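PDB 1VLP: nicotinate phosphoribosyltransferase from Saccharomyces cerevisiae, which catalyses the ATP-dependent joining of nicotinate to the phosphoribosyl group of 5-phospho-alpha-D-ribose 1-diphosphate, the first step in making NAD from nicotinic acid. Local coordinates for residues A[192-197]-A[225-230]; A[201-206]-A[368-373]; A[294-299]-A[325-330]; A[313-318]-A[334-339]. All coordinates share one frame; numbering follows the deposited sequence.

Contact 1 (A[192-197]-A[225-230]); sequences RRRRSL and TSNILF
Leu197 CD1 lies over one face of the Arg194 guanidinium, 3.3 Å above its plane and displaced toward its edge. At the edge of that group sits the Asn227 amide, with Arg194 NH1 3.8 Å from Asn227 ND2 and the two planes 34° apart. The same NH1 lies near the plane of the Phe230 ring, at its edge, 4.3 Å from Phe230 CE2. Leu197 CD1 also reaches Phe230 CZ, 3.7 Å away, and meets that ring obliquely. Asn227 is the N-cap of helix 228-234. With CG anti to its backbone N (chi1 -175°), its OD1 accepts from Phe230 N at 2.9 Å. The contact joins the connections, with the first turns of the helices, that follow strands 186-188 and 222-225. These parallel neighbours are consistent with the barrel of type II phosphoribosyltransferases. NH1 and ND2 are both donors, so no hydrogen bond links them. Arg194 NH1 instead bonds Gln200 and pairs with Asp23, which probably balances its buried charge, while Leu197 and Phe230 supply apolar packing.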
loop_
_atom_site.group_PDB
_atom_site.type_symbol
_atom_site.label_atom_id
_atom_site.label_comp_id
_atom_site.label_asym_id
_atom_site.label_seq_id
_atom_site.Cartn_x
_atom_site.Cartn_y
_atom_site.Cartn_z
ATOM N N ARG A 192 -2.381 -3.275 -5.530
ATOM C CA ARG A 192 -1.504 -2.499 -6.396
ATOM C C ARG A 192 -0.819 -3.362 -7.450
ATOM O O ARG A 192 -0.654 -2.927 -8.588
ATOM C CB ARG A 192 -0.453 -1.799 -5.578
ATOM C CG ARG A 192 -0.996 -0.619 -4.876
ATOM C CD ARG A 192 0.080 -0.026 -3.985
ATOM N NE ARG A 192 0.286 -0.874 -2.820
ATOM C CZ ARG A 192 1.218 -0.645 -1.921
ATOM N NH1 ARG A 192 2.014 0.416 -2.075
ATOM N NH2 ARG A 192 1.365 -1.482 -0.896
ATOM N N ARG A 193 -0.512 -4.605 -7.115
ATOM C CA ARG A 193 0.136 -5.425 -8.129
ATOM C C ARG A 193 -0.685 -6.589 -8.642
ATOM O O ARG A 193 -0.135 -7.568 -9.139
ATOM C CB ARG A 193 1.519 -5.834 -7.706
ATOM C CG ARG A 193 2.549 -4.772 -8.097
ATOM C CD ARG A 193 3.953 -5.248 -7.779
ATOM N NE ARG A 193 4.836 -4.125 -7.527
ATOM C CZ ARG A 193 6.097 -4.245 -7.139
ATOM N NH1 ARG A 193 6.626 -5.447 -6.945
ATOM N NH2 ARG A 193 6.822 -3.155 -6.938
ATOM N N ARG A 194 -2.012 -6.482 -8.543
ATOM C CA ARG A 194 -2.846 -7.506 -9.060
ATOM C C ARG A 194 -2.628 -7.660 -10.579
ATOM O O ARG A 194 -2.412 -6.670 -11.322
ATOM C CB ARG A 194 -4.315 -7.226 -8.771
ATOM C CG ARG A 194 -4.867 -6.054 -9.503
ATOM C CD ARG A 194 -6.185 -5.597 -8.824
ATOM N NE ARG A 194 -6.856 -4.572 -9.595
ATOM C CZ ARG A 194 -7.856 -3.813 -9.144
ATOM N NH1 ARG A 194 -8.297 -3.927 -7.885
ATOM N NH2 ARG A 194 -8.377 -2.882 -9.945
ATOM N N ARG A 195 -2.740 -8.898 -11.031
ATOM C CA ARG A 195 -2.649 -9.175 -12.464
ATOM C C ARG A 195 -3.838 -8.561 -13.234
ATOM O O ARG A 195 -3.693 -8.072 -14.403
ATOM C CB ARG A 195 -2.523 -10.668 -12.712
ATOM C CG ARG A 195 -2.376 -10.924 -14.195
ATOM C CD ARG A 195 -1.681 -12.253 -14.479
ATOM N NE ARG A 195 -0.323 -12.231 -13.964
ATOM C CZ ARG A 195 0.695 -12.942 -14.433
ATOM N NH1 ARG A 195 0.589 -13.676 -15.517
ATOM N NH2 ARG A 195 1.866 -12.870 -13.825
ATOM N N SER A 196 -4.983 -8.508 -12.532
ATOM C CA SER A 196 -6.194 -7.907 -13.032
ATOM C C SER A 196 -7.188 -7.783 -11.864
ATOM O O SER A 196 -7.022 -8.418 -10.818
ATOM C CB SER A 196 -6.822 -8.759 -14.125
ATOM O OG SER A 196 -7.295 -9.996 -13.600
ATOM N N LEU A 197 -8.202 -6.962 -12.064
ATOM C CA LEU A 197 -9.341 -6.877 -11.106
ATOM C C LEU A 197 -9.973 -8.251 -10.908
ATOM O O LEU A 197 -10.171 -8.679 -9.787
ATOM C CB LEU A 197 -10.345 -5.871 -11.621
ATOM C CG LEU A 197 -11.601 -5.675 -10.761
ATOM C CD1 LEU A 197 -11.289 -5.166 -9.409
ATOM C CD2 LEU A 197 -12.486 -4.690 -11.513
ATOM N N THR A 225 -9.314 -7.144 4.161
ATOM C CA THR A 225 -8.562 -6.767 2.960
ATOM C C THR A 225 -8.298 -5.285 2.992
ATOM O O THR A 225 -9.118 -4.488 3.492
ATOM C CB THR A 225 -9.271 -7.163 1.621
ATOM O OG1 THR A 225 -8.551 -6.643 0.486
ATOM C CG2 THR A 225 -10.682 -6.757 1.608
ATOM N N SER A 226 -7.145 -4.915 2.451
ATOM C CA SER A 226 -6.895 -3.491 2.239
ATOM C C SER A 226 -7.818 -2.841 1.211
ATOM O O SER A 226 -8.008 -1.629 1.220
ATOM C CB SER A 226 -5.442 -3.197 1.909
ATOM O OG SER A 226 -5.098 -3.622 0.626
ATOM N N ASN A 227 -8.397 -3.625 0.316
ATOM C CA ASN A 227 -9.191 -3.070 -0.759
ATOM C C ASN A 227 -10.613 -2.816 -0.259
ATOM O O ASN A 227 -11.387 -3.762 0.054
ATOM C CB ASN A 227 -9.165 -4.016 -1.948
ATOM C CG ASN A 227 -9.868 -3.438 -3.160
ATOM O OD1 ASN A 227 -11.084 -3.247 -3.148
ATOM N ND2 ASN A 227 -9.101 -3.125 -4.210
ATOM N N ILE A 228 -10.960 -1.545 -0.170
ATOM C CA ILE A 228 -12.200 -1.183 0.463
ATOM C C ILE A 228 -13.385 -1.742 -0.324
ATOM O O ILE A 228 -14.382 -2.199 0.287
ATOM C CB ILE A 228 -12.336 0.346 0.597
ATOM C CG1 ILE A 228 -11.134 0.984 1.282
ATOM C CG2 ILE A 228 -13.575 0.709 1.360
ATOM C CD1 ILE A 228 -11.180 2.491 1.167
ATOM N N LEU A 229 -13.289 -1.740 -1.666
ATOM C CA LEU A 229 -14.395 -2.246 -2.494
ATOM C C LEU A 229 -14.637 -3.745 -2.251
ATOM O O LEU A 229 -15.789 -4.152 -2.125
ATOM C CB LEU A 229 -14.138 -2.000 -3.994
ATOM C CG LEU A 229 -15.355 -2.157 -4.901
ATOM C CD1 LEU A 229 -16.433 -1.200 -4.484
ATOM C CD2 LEU A 229 -14.985 -1.879 -6.281
ATOM N N PHE A 230 -13.558 -4.519 -2.195
ATOM C CA PHE A 230 -13.655 -5.969 -1.915
ATOM C C PHE A 230 -14.054 -6.233 -0.486
ATOM O O PHE A 230 -14.749 -7.200 -0.224
ATOM C CB PHE A 230 -12.385 -6.704 -2.277
ATOM C CG PHE A 230 -12.221 -6.916 -3.775
ATOM C CD1 PHE A 230 -13.185 -7.614 -4.469
ATOM C CD2 PHE A 230 -11.124 -6.449 -4.463
ATOM C CE1 PHE A 230 -13.070 -7.861 -5.829
ATOM C CE2 PHE A 230 -10.991 -6.666 -5.893
ATOM C CZ PHE A 230 -11.982 -7.370 -6.552
#

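Contact 2 (A[201-206]-A[368-373]); sequences DLIMQG and NFTNDF
Ile203 crosses both Phe369 and Thr370 obliquely, and its two branches take different partners. The CG1 branch runs to the side chains. Ile203 CD1 is 4.0 Å from Phe369 CB, and Ile203 CG1 is 3.9 Å from Thr370 CG2. The CG2 branch meets the backbone instead, with Ile203 CG2 3.3 Å from Phe369 O. CG1 stands between the backbone N and the carbonyl carbon (chi1 74°), an uncommon choice in a helix, and this leaves CG2 beside the backbone N. Phe369 offers its CB, and its ring is met only obliquely by Ile203 CD1. Thr370 divides its two branches: CG2 faces the isoleucine, while OG1 bonds the carbonyl of Gly190. The contact sets helix 197-213 against the end of the short helix 367-370, which follows strand 360-365 of the parallel sheet. Thr367, inferred to bind 5-phospho-alpha-D-ribose 1-diphosphate, is in that short helix. Gln168 and Ala172 of helix 168-181 also touch Ile203. Replacing Ile203 by an alanine removes CG1, CG2 and CD1, and is likely to leave a gap beside Phe369 CB and Thr370 CG2. On another side of helix 197-213, Gln205 NE2 bonds Asp201 OD2 at 2.9 Å, from above the carboxylate plane. No hydrogen bond joins the two segments, so the contact rests on buried apolar packing and on a methyl set against a backbone carbonyl.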
loop_
_atom_site.group_PDB
_atom_site.type_symbol
_atom_site.label_atom_id
_atom_site.label_comp_id
_atom_site.label_asym_id
_atom_site.label_seq_id
_atom_site.Cartn_x
_atom_site.Cartn_y
_atom_site.Cartn_z
ATOM N N ASP A 201 -10.498 -10.543 -7.508
ATOM C CA ASP A 201 -11.806 -11.087 -7.177
ATOM C C ASP A 201 -11.816 -12.622 -6.983
ATOM O O ASP A 201 -12.434 -13.156 -6.048
ATOM C CB ASP A 201 -12.823 -10.679 -8.217
ATOM C CG ASP A 201 -14.228 -11.131 -7.835
ATOM O OD1 ASP A 201 -14.803 -10.566 -6.867
ATOM O OD2 ASP A 201 -14.719 -12.048 -8.483
ATOM N N LEU A 202 -11.092 -13.330 -7.856
ATOM C CA LEU A 202 -11.012 -14.787 -7.728
ATOM C C LEU A 202 -10.280 -15.206 -6.472
ATOM O O LEU A 202 -10.707 -16.143 -5.815
ATOM C CB LEU A 202 -10.347 -15.420 -8.946
ATOM C CG LEU A 202 -11.178 -15.456 -10.213
ATOM C CD1 LEU A 202 -10.249 -15.895 -11.327
ATOM C CD2 LEU A 202 -12.362 -16.373 -10.007
ATOM N N ILE A 203 -9.194 -14.521 -6.111
ATOM C CA ILE A 203 -8.480 -14.848 -4.869
ATOM C C ILE A 203 -9.312 -14.480 -3.621
ATOM O O ILE A 203 -9.292 -15.203 -2.639
ATOM C CB ILE A 203 -6.992 -14.408 -4.878
ATOM C CG1 ILE A 203 -6.833 -12.920 -4.723
ATOM C CG2 ILE A 203 -6.284 -14.983 -6.096
ATOM C CD1 ILE A 203 -6.918 -12.464 -3.286
HETATM N N MSE A 204 -10.127 -13.438 -3.714
HETATM C CA MSE A 204 -11.072 -13.115 -2.631
HETATM C C MSE A 204 -12.058 -14.263 -2.441
HETATM O O MSE A 204 -12.344 -14.694 -1.308
HETATM C CB MSE A 204 -11.829 -11.815 -2.911
HETATM C CG MSE A 204 -11.049 -10.507 -2.698
HETATM SE SE MSE A 204 -10.278 -10.337 -0.892
HETATM C CE MSE A 204 -11.990 -10.386 0.155
ATOM N N GLN A 205 -12.602 -14.749 -3.553
ATOM C CA GLN A 205 -13.443 -15.977 -3.561
ATOM C C GLN A 205 -12.786 -17.153 -2.878
ATOM O O GLN A 205 -13.440 -17.829 -2.045
ATOM C CB GLN A 205 -13.881 -16.332 -4.986
ATOM C CG GLN A 205 -14.856 -15.354 -5.567
ATOM C CD GLN A 205 -15.305 -15.796 -6.966
ATOM O OE1 GLN A 205 -15.632 -16.957 -7.150
ATOM N NE2 GLN A 205 -15.275 -14.889 -7.941
ATOM N N GLY A 206 -11.501 -17.379 -3.158
ATOM C CA GLY A 206 -10.757 -18.515 -2.545
ATOM C C GLY A 206 -10.562 -18.412 -1.065
ATOM O O GLY A 206 -10.792 -19.369 -0.298
ATOM N N ASN A 368 1.808 -11.941 -3.542
ATOM C CA ASN A 368 1.697 -13.375 -3.576
ATOM C C ASN A 368 0.259 -13.848 -3.745
ATOM O O ASN A 368 0.038 -14.918 -4.294
ATOM C CB ASN A 368 2.322 -13.981 -2.329
ATOM C CG ASN A 368 2.325 -15.472 -2.377
ATOM O OD1 ASN A 368 1.452 -16.118 -1.830
ATOM N ND2 ASN A 368 3.315 -16.031 -3.035
ATOM N N PHE A 369 -0.716 -13.077 -3.239
ATOM C CA PHE A 369 -2.109 -13.436 -3.427
ATOM C C PHE A 369 -2.601 -13.139 -4.864
ATOM O O PHE A 369 -3.200 -13.979 -5.510
ATOM C CB PHE A 369 -3.036 -12.760 -2.404
ATOM C CG PHE A 369 -3.394 -13.633 -1.216
ATOM C CD1 PHE A 369 -3.885 -14.942 -1.400
ATOM C CD2 PHE A 369 -3.239 -13.162 0.077
ATOM C CE1 PHE A 369 -4.230 -15.756 -0.285
ATOM C CE2 PHE A 369 -3.561 -13.973 1.198
ATOM C CZ PHE A 369 -4.034 -15.284 0.997
ATOM N N THR A 370 -2.381 -11.915 -5.326
ATOM C CA THR A 370 -3.060 -11.390 -6.527
ATOM C C THR A 370 -2.230 -11.471 -7.820
ATOM O O THR A 370 -2.726 -11.086 -8.890
ATOM C CB THR A 370 -3.437 -9.908 -6.288
ATOM O OG1 THR A 370 -2.225 -9.173 -6.026
ATOM C CG2 THR A 370 -4.419 -9.845 -5.111
ATOM N N ASN A 371 -0.967 -11.898 -7.724
ATOM C CA ASN A 371 -0.117 -12.043 -8.893
ATOM C C ASN A 371 0.853 -13.223 -8.792
ATOM O O ASN A 371 2.061 -13.077 -8.950
ATOM C CB ASN A 371 0.567 -10.688 -9.266
ATOM C CG ASN A 371 0.800 -10.540 -10.749
ATOM O OD1 ASN A 371 0.937 -11.530 -11.446
ATOM N ND2 ASN A 371 0.941 -9.308 -11.218
ATOM N N ASP A 372 0.261 -14.411 -8.583
ATOM C CA ASP A 372 0.950 -15.681 -8.498
ATOM C C ASP A 372 0.429 -16.594 -9.620
ATOM O O ASP A 372 -0.551 -17.313 -9.426
ATOM C CB ASP A 372 0.736 -16.318 -7.100
ATOM C CG ASP A 372 1.518 -17.628 -6.930
ATOM O OD1 ASP A 372 2.351 -17.934 -7.808
ATOM O OD2 ASP A 372 1.316 -18.364 -5.941
ATOM N N PHE A 373 1.075 -16.500 -10.786
ATOM C CA PHE A 373 0.669 -17.171 -12.034
ATOM C C PHE A 373 1.840 -17.943 -12.608
ATOM O O PHE A 373 3.026 -17.544 -12.451
ATOM C CB PHE A 373 0.184 -16.149 -13.051
ATOM C CG PHE A 373 -1.148 -15.568 -12.734
ATOM C CD1 PHE A 373 -1.283 -14.585 -11.771
ATOM C CD2 PHE A 373 -2.287 -16.013 -13.386
ATOM C CE1 PHE A 373 -2.518 -14.054 -11.488
ATOM C CE2 PHE A 373 -3.528 -15.490 -13.103
ATOM C CZ PHE A 373 -3.659 -14.526 -12.158
#

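Contact 3 (A[294-299]-A[325-330]); sequences FRPPYS and DVLKLP
The backbones come closest at Arg295 and Leu327, whose CA atoms are 6.9 Å apart. Leu327 carries the contact by spreading its two methyls over the loop before helix 298-301 and over the first turn of that helix. Its CD1 presses on Ser299, with Leu327 CD1 3.4 Å from Ser299 CB, tighter than usual for two carbons. Ser299 OG is close to the same methyl, 3.6 Å from Leu327 CD1. Leu327 CD1 also lies 3.6 Å from Phe294 O. The other methyl, CD2, reaches Arg295 CA at 4.0 Å and Pro296 CD at 4.3 Å. A chi1 of -59° sets the leucine CG beside the backbone N, and from there the two methyls fork toward Ser299 and Arg295. The contact belongs to the beta-alpha-beta unit of strand 304-307, helix 312-326 and strand 335-338. It packs the chain that enters the unit, before strand 304-307, against the turn after helix 312-326. A glycine in place of Leu327 would probably leave Ser299 CB and the Arg295 backbone without their apolar cover. Ser299 CA lies over one face of the Phe294 ring, off centre. Phe294 O, beside this leucine, accepts a hydrogen bond from His322.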
loop_
_atom_site.group_PDB
_atom_site.type_symbol
_atom_site.label_atom_id
_atom_site.label_comp_id
_atom_site.label_asym_id
_atom_site.label_seq_id
_atom_site.Cartn_x
_atom_site.Cartn_y
_atom_site.Cartn_z
ATOM N N PHE A 294 9.392 7.224 20.549
ATOM C CA PHE A 294 8.316 6.231 20.769
ATOM C C PHE A 294 8.188 5.816 22.239
ATOM O O PHE A 294 8.706 4.762 22.682
ATOM C CB PHE A 294 8.542 5.005 19.880
ATOM C CG PHE A 294 7.299 4.186 19.611
ATOM C CD1 PHE A 294 6.076 4.799 19.225
ATOM C CD2 PHE A 294 7.370 2.807 19.587
ATOM C CE1 PHE A 294 4.957 4.078 18.894
ATOM C CE2 PHE A 294 6.210 2.068 19.250
ATOM C CZ PHE A 294 5.023 2.708 18.890
ATOM N N ARG A 295 7.567 6.716 22.989
ATOM C CA ARG A 295 7.303 6.542 24.403
ATOM C C ARG A 295 5.947 7.198 24.689
ATOM O O ARG A 295 5.364 7.819 23.783
ATOM C CB ARG A 295 8.443 7.126 25.217
ATOM C CG ARG A 295 8.657 8.540 25.027
ATOM C CD ARG A 295 10.027 8.938 25.619
ATOM N NE ARG A 295 10.637 10.043 24.882
ATOM C CZ ARG A 295 11.816 10.596 25.175
ATOM N NH1 ARG A 295 12.546 10.158 26.208
ATOM N NH2 ARG A 295 12.264 11.600 24.428
ATOM N N PRO A 296 5.407 7.014 25.907
ATOM C CA PRO A 296 4.063 7.505 26.194
ATOM C C PRO A 296 3.973 9.007 25.900
ATOM O O PRO A 296 4.944 9.732 26.109
ATOM C CB PRO A 296 3.869 7.141 27.672
ATOM C CG PRO A 296 4.759 5.973 27.893
ATOM C CD PRO A 296 5.973 6.324 27.078
ATOM N N PRO A 297 2.849 9.466 25.340
ATOM C CA PRO A 297 1.589 8.753 25.040
ATOM C C PRO A 297 1.576 7.949 23.714
ATOM O O PRO A 297 0.730 7.072 23.522
ATOM C CB PRO A 297 0.575 9.910 24.962
ATOM C CG PRO A 297 1.377 11.053 24.381
ATOM C CD PRO A 297 2.805 10.887 24.895
ATOM N N TYR A 298 2.505 8.266 22.819
ATOM C CA TYR A 298 2.592 7.654 21.458
ATOM C C TYR A 298 2.577 6.133 21.494
ATOM O O TYR A 298 1.779 5.490 20.787
ATOM C CB TYR A 298 3.861 8.146 20.784
ATOM C CG TYR A 298 3.878 9.624 20.718
ATOM C CD1 TYR A 298 3.028 10.308 19.845
ATOM C CD2 TYR A 298 4.690 10.373 21.558
ATOM C CE1 TYR A 298 3.043 11.717 19.803
ATOM C CE2 TYR A 298 4.685 11.736 21.516
ATOM C CZ TYR A 298 3.874 12.402 20.639
ATOM O OH TYR A 298 3.905 13.783 20.663
ATOM N N SER A 299 3.454 5.564 22.332
ATOM C CA SER A 299 3.611 4.112 22.416
ATOM C C SER A 299 2.406 3.425 23.029
ATOM O O SER A 299 2.233 2.238 22.874
ATOM C CB SER A 299 4.888 3.713 23.194
ATOM O OG SER A 299 5.007 4.407 24.402
ATOM N N ASP A 325 11.459 -4.099 27.579
ATOM C CA ASP A 325 12.577 -3.636 28.387
ATOM C C ASP A 325 12.593 -2.122 28.563
ATOM O O ASP A 325 12.715 -1.651 29.708
ATOM C CB ASP A 325 13.914 -4.124 27.819
ATOM C CG ASP A 325 14.080 -5.672 27.888
ATOM O OD1 ASP A 325 13.395 -6.318 28.702
ATOM O OD2 ASP A 325 14.897 -6.210 27.102
ATOM N N VAL A 326 12.488 -1.352 27.481
ATOM C CA VAL A 326 12.585 0.098 27.607
ATOM C C VAL A 326 11.298 0.678 28.137
ATOM O O VAL A 326 11.304 1.507 29.054
ATOM C CB VAL A 326 13.008 0.756 26.289
ATOM C CG1 VAL A 326 13.143 2.269 26.456
ATOM C CG2 VAL A 326 14.375 0.141 25.810
ATOM N N LEU A 327 10.191 0.259 27.544
ATOM C CA LEU A 327 8.876 0.764 27.914
ATOM C C LEU A 327 8.175 -0.057 28.974
ATOM O O LEU A 327 7.113 0.341 29.428
ATOM C CB LEU A 327 7.973 0.878 26.669
ATOM C CG LEU A 327 8.493 1.795 25.543
ATOM C CD1 LEU A 327 7.461 1.826 24.391
ATOM C CD2 LEU A 327 8.759 3.172 26.089
ATOM N N LYS A 328 8.763 -1.184 29.382
ATOM C CA LYS A 328 8.245 -1.968 30.509
ATOM C C LYS A 328 6.816 -2.433 30.293
ATOM O O LYS A 328 6.046 -2.554 31.258
ATOM C CB LYS A 328 8.385 -1.169 31.831
ATOM C CG LYS A 328 9.779 -1.123 32.370
ATOM C CD LYS A 328 10.692 -0.329 31.574
ATOM C CE LYS A 328 11.926 0.061 32.388
ATOM N NZ LYS A 328 13.081 0.451 31.514
ATOM N N LEU A 329 6.444 -2.738 29.051
ATOM C CA LEU A 329 5.122 -3.309 28.794
ATOM C C LEU A 329 5.169 -4.811 28.939
ATOM O O LEU A 329 6.183 -5.428 28.601
ATOM C CB LEU A 329 4.608 -2.939 27.400
ATOM C CG LEU A 329 4.569 -1.436 27.122
ATOM C CD1 LEU A 329 4.061 -1.122 25.763
ATOM C CD2 LEU A 329 3.731 -0.729 28.189
ATOM N N PRO A 330 4.054 -5.416 29.372
ATOM C CA PRO A 330 4.007 -6.872 29.430
ATOM C C PRO A 330 4.160 -7.506 28.054
ATOM O O PRO A 330 3.813 -6.886 27.021
ATOM C CB PRO A 330 2.596 -7.168 29.976
ATOM C CG PRO A 330 2.126 -5.905 30.593
ATOM C CD PRO A 330 2.784 -4.807 29.808
#

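Contact 4 (A[313-318]-A[334-339]); sequences VEYTKK and KIICYS
One hydrogen bond crosses between helix and strand: Tyr338 OH donates to Thr316 OG1 at 2.7 Å. The two side chains meet at about a right angle, and OG1 lies in the plane of the Tyr338 ring, at its edge. Thr316 OG1 stands beside its backbone N (chi1 -60°), where it also bonds Pro312 O, one turn back in the helix. This buried hydroxyl is thus held by two partners. The apolar contacts centre on Ile336. Its CD1 sits 3.8 Å from Thr316 CA. Its other branch reaches the edge of the Tyr315 ring, with Ile336 CG2 4.2 Å from Tyr315 CE2. These two side chains run antiparallel alongside each other. Within the strand, Ile336 CG2 lies over one face of the Tyr338 ring, off centre, 3.6 Å above its plane. Tyr315 OH bonds Thr282. The Tyr315 side chain is about 6 Å from that of Arg306, a probable nicotinate-binding residue. Helix segment 313-318 runs nearly antiparallel to strand 335-338 (164°), as in a beta-alpha-beta crossover. Helix 312-326 connects strands 304-307 and 335-338, which are parallel neighbours in the sheet, and Val305 of the first strand touches both Tyr315 and Ile336.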
loop_
_atom_site.group_PDB
_atom_site.type_symbol
_atom_site.label_atom_id
_atom_site.label_comp_id
_atom_site.label_asym_id
_atom_site.label_seq_id
_atom_site.Cartn_x
_atom_site.Cartn_y
_atom_site.Cartn_z
ATOM N N VAL A 313 13.223 -10.894 11.458
ATOM C CA VAL A 313 13.565 -11.487 12.760
ATOM C C VAL A 313 14.357 -10.502 13.598
ATOM O O VAL A 313 14.030 -10.277 14.761
ATOM C CB VAL A 313 14.294 -12.800 12.586
ATOM C CG1 VAL A 313 14.713 -13.369 13.941
ATOM C CG2 VAL A 313 13.356 -13.772 11.816
ATOM N N GLU A 314 15.335 -9.849 12.972
ATOM C CA GLU A 314 16.106 -8.819 13.646
ATOM C C GLU A 314 15.209 -7.658 14.087
ATOM O O GLU A 314 15.334 -7.209 15.227
ATOM C CB GLU A 314 17.311 -8.372 12.800
ATOM C CG GLU A 314 18.457 -9.425 12.752
ATOM C CD GLU A 314 18.912 -9.903 14.153
ATOM O OE1 GLU A 314 19.283 -9.056 15.023
ATOM O OE2 GLU A 314 18.878 -11.129 14.403
ATOM N N TYR A 315 14.314 -7.216 13.208
ATOM C CA TYR A 315 13.294 -6.216 13.570
ATOM C C TYR A 315 12.491 -6.622 14.794
ATOM O O TYR A 315 12.283 -5.846 15.714
ATOM C CB TYR A 315 12.363 -5.952 12.396
ATOM C CG TYR A 315 11.413 -4.822 12.644
ATOM C CD1 TYR A 315 11.830 -3.506 12.481
ATOM C CD2 TYR A 315 10.107 -5.057 13.019
ATOM C CE1 TYR A 315 10.924 -2.468 12.660
ATOM C CE2 TYR A 315 9.216 -4.038 13.202
ATOM C CZ TYR A 315 9.621 -2.744 13.015
ATOM O OH TYR A 315 8.722 -1.708 13.239
ATOM N N THR A 316 12.046 -7.854 14.817
ATOM C CA THR A 316 11.193 -8.351 15.892
ATOM C C THR A 316 11.908 -8.271 17.247
ATOM O O THR A 316 11.342 -7.837 18.254
ATOM C CB THR A 316 10.759 -9.814 15.560
ATOM O OG1 THR A 316 10.021 -9.839 14.312
ATOM C CG2 THR A 316 9.877 -10.473 16.696
ATOM N N LYS A 317 13.170 -8.669 17.260
ATOM C CA LYS A 317 13.968 -8.628 18.467
ATOM C C LYS A 317 14.097 -7.197 18.962
ATOM O O LYS A 317 13.959 -6.959 20.156
ATOM C CB LYS A 317 15.322 -9.280 18.228
ATOM C CG LYS A 317 15.208 -10.810 18.051
ATOM C CD LYS A 317 16.548 -11.541 18.217
ATOM C CE LYS A 317 17.563 -11.159 17.247
ATOM N NZ LYS A 317 18.753 -12.111 17.316
ATOM N N LYS A 318 14.369 -6.284 18.030
ATOM C CA LYS A 318 14.638 -4.875 18.352
ATOM C C LYS A 318 13.398 -4.236 18.986
ATOM O O LYS A 318 13.483 -3.511 20.010
ATOM C CB LYS A 318 15.068 -4.111 17.097
ATOM C CG LYS A 318 15.302 -2.618 17.309
ATOM C CD LYS A 318 15.759 -1.906 16.020
ATOM C CE LYS A 318 17.264 -1.838 15.945
ATOM N NZ LYS A 318 17.640 -1.286 14.635
ATOM N N LYS A 334 1.538 -5.703 22.477
ATOM C CA LYS A 334 1.619 -5.002 21.169
ATOM C C LYS A 334 1.825 -5.954 19.949
ATOM O O LYS A 334 2.270 -7.121 20.096
ATOM C CB LYS A 334 2.729 -3.939 21.250
ATOM C CG LYS A 334 2.510 -2.899 22.383
ATOM C CD LYS A 334 1.351 -1.979 22.090
ATOM C CE LYS A 334 1.210 -0.882 23.153
ATOM N NZ LYS A 334 0.039 0.011 22.860
ATOM N N ILE A 335 1.486 -5.426 18.779
ATOM C CA ILE A 335 1.421 -6.138 17.522
ATOM C C ILE A 335 2.612 -5.731 16.654
ATOM O O ILE A 335 2.962 -4.558 16.597
ATOM C CB ILE A 335 0.081 -5.772 16.721
ATOM C CG1 ILE A 335 -1.107 -6.293 17.506
ATOM C CG2 ILE A 335 0.101 -6.352 15.314
ATOM C CD1 ILE A 335 -2.462 -5.699 17.068
ATOM N N ILE A 336 3.223 -6.707 15.968
ATOM C CA ILE A 336 3.983 -6.465 14.771
ATOM C C ILE A 336 3.215 -6.998 13.567
ATOM O O ILE A 336 2.789 -8.143 13.531
ATOM C CB ILE A 336 5.414 -7.114 14.759
ATOM C CG1 ILE A 336 6.236 -6.646 15.949
ATOM C CG2 ILE A 336 6.115 -6.804 13.456
ATOM C CD1 ILE A 336 7.584 -7.246 16.034
ATOM N N CYS A 337 3.002 -6.116 12.614
ATOM C CA CYS A 337 2.388 -6.495 11.339
ATOM C C CYS A 337 3.497 -6.572 10.265
ATOM O O CYS A 337 4.135 -5.584 9.956
ATOM C CB CYS A 337 1.374 -5.451 10.939
ATOM S SG CYS A 337 0.637 -5.900 9.341
ATOM N N TYR A 338 3.742 -7.774 9.775
ATOM C CA TYR A 338 4.738 -8.054 8.774
ATOM C C TYR A 338 4.074 -7.917 7.399
ATOM O O TYR A 338 3.053 -8.572 7.126
ATOM C CB TYR A 338 5.235 -9.481 8.936
ATOM C CG TYR A 338 5.862 -9.773 10.286
ATOM C CD1 TYR A 338 7.193 -9.561 10.528
ATOM C CD2 TYR A 338 5.089 -10.254 11.328
ATOM C CE1 TYR A 338 7.743 -9.848 11.759
ATOM C CE2 TYR A 338 5.622 -10.518 12.585
ATOM C CZ TYR A 338 6.967 -10.311 12.793
ATOM O OH TYR A 338 7.461 -10.600 14.036
ATOM N N SER A 339 4.636 -7.053 6.559
ATOM C CA SER A 339 3.956 -6.733 5.297
ATOM C C SER A 339 4.840 -6.681 4.054
ATOM O O SER A 339 4.384 -6.177 3.017
ATOM C CB SER A 339 3.201 -5.396 5.464
ATOM O OG SER A 339 4.116 -4.311 5.625
#

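Overall arrangement
Contacts 1, 2 and 4 are buried, while contact 3 is partly exposed and lies farthest from the chain centre. Contacts 1 and 2 touch, with centres 9 Å apart. The loop 192-197 leads into helix 197-213, and Arg195 and Arg193 probably bond Asn371 of contact 2. Contacts 3 and 4 share helix 312-326, with centres 15 Å apart. Contact 4 is inside its beta-alpha-beta unit, and contact 3 joins the chain entering that unit to the turn after its helix. Both lie in the loop closed by contact 2. Contact 4 alone has a hydrogen bond between its segments. Contacts 2 and 3 rely on isoleucine or leucine packing, and contact 1 adds a buried arginine.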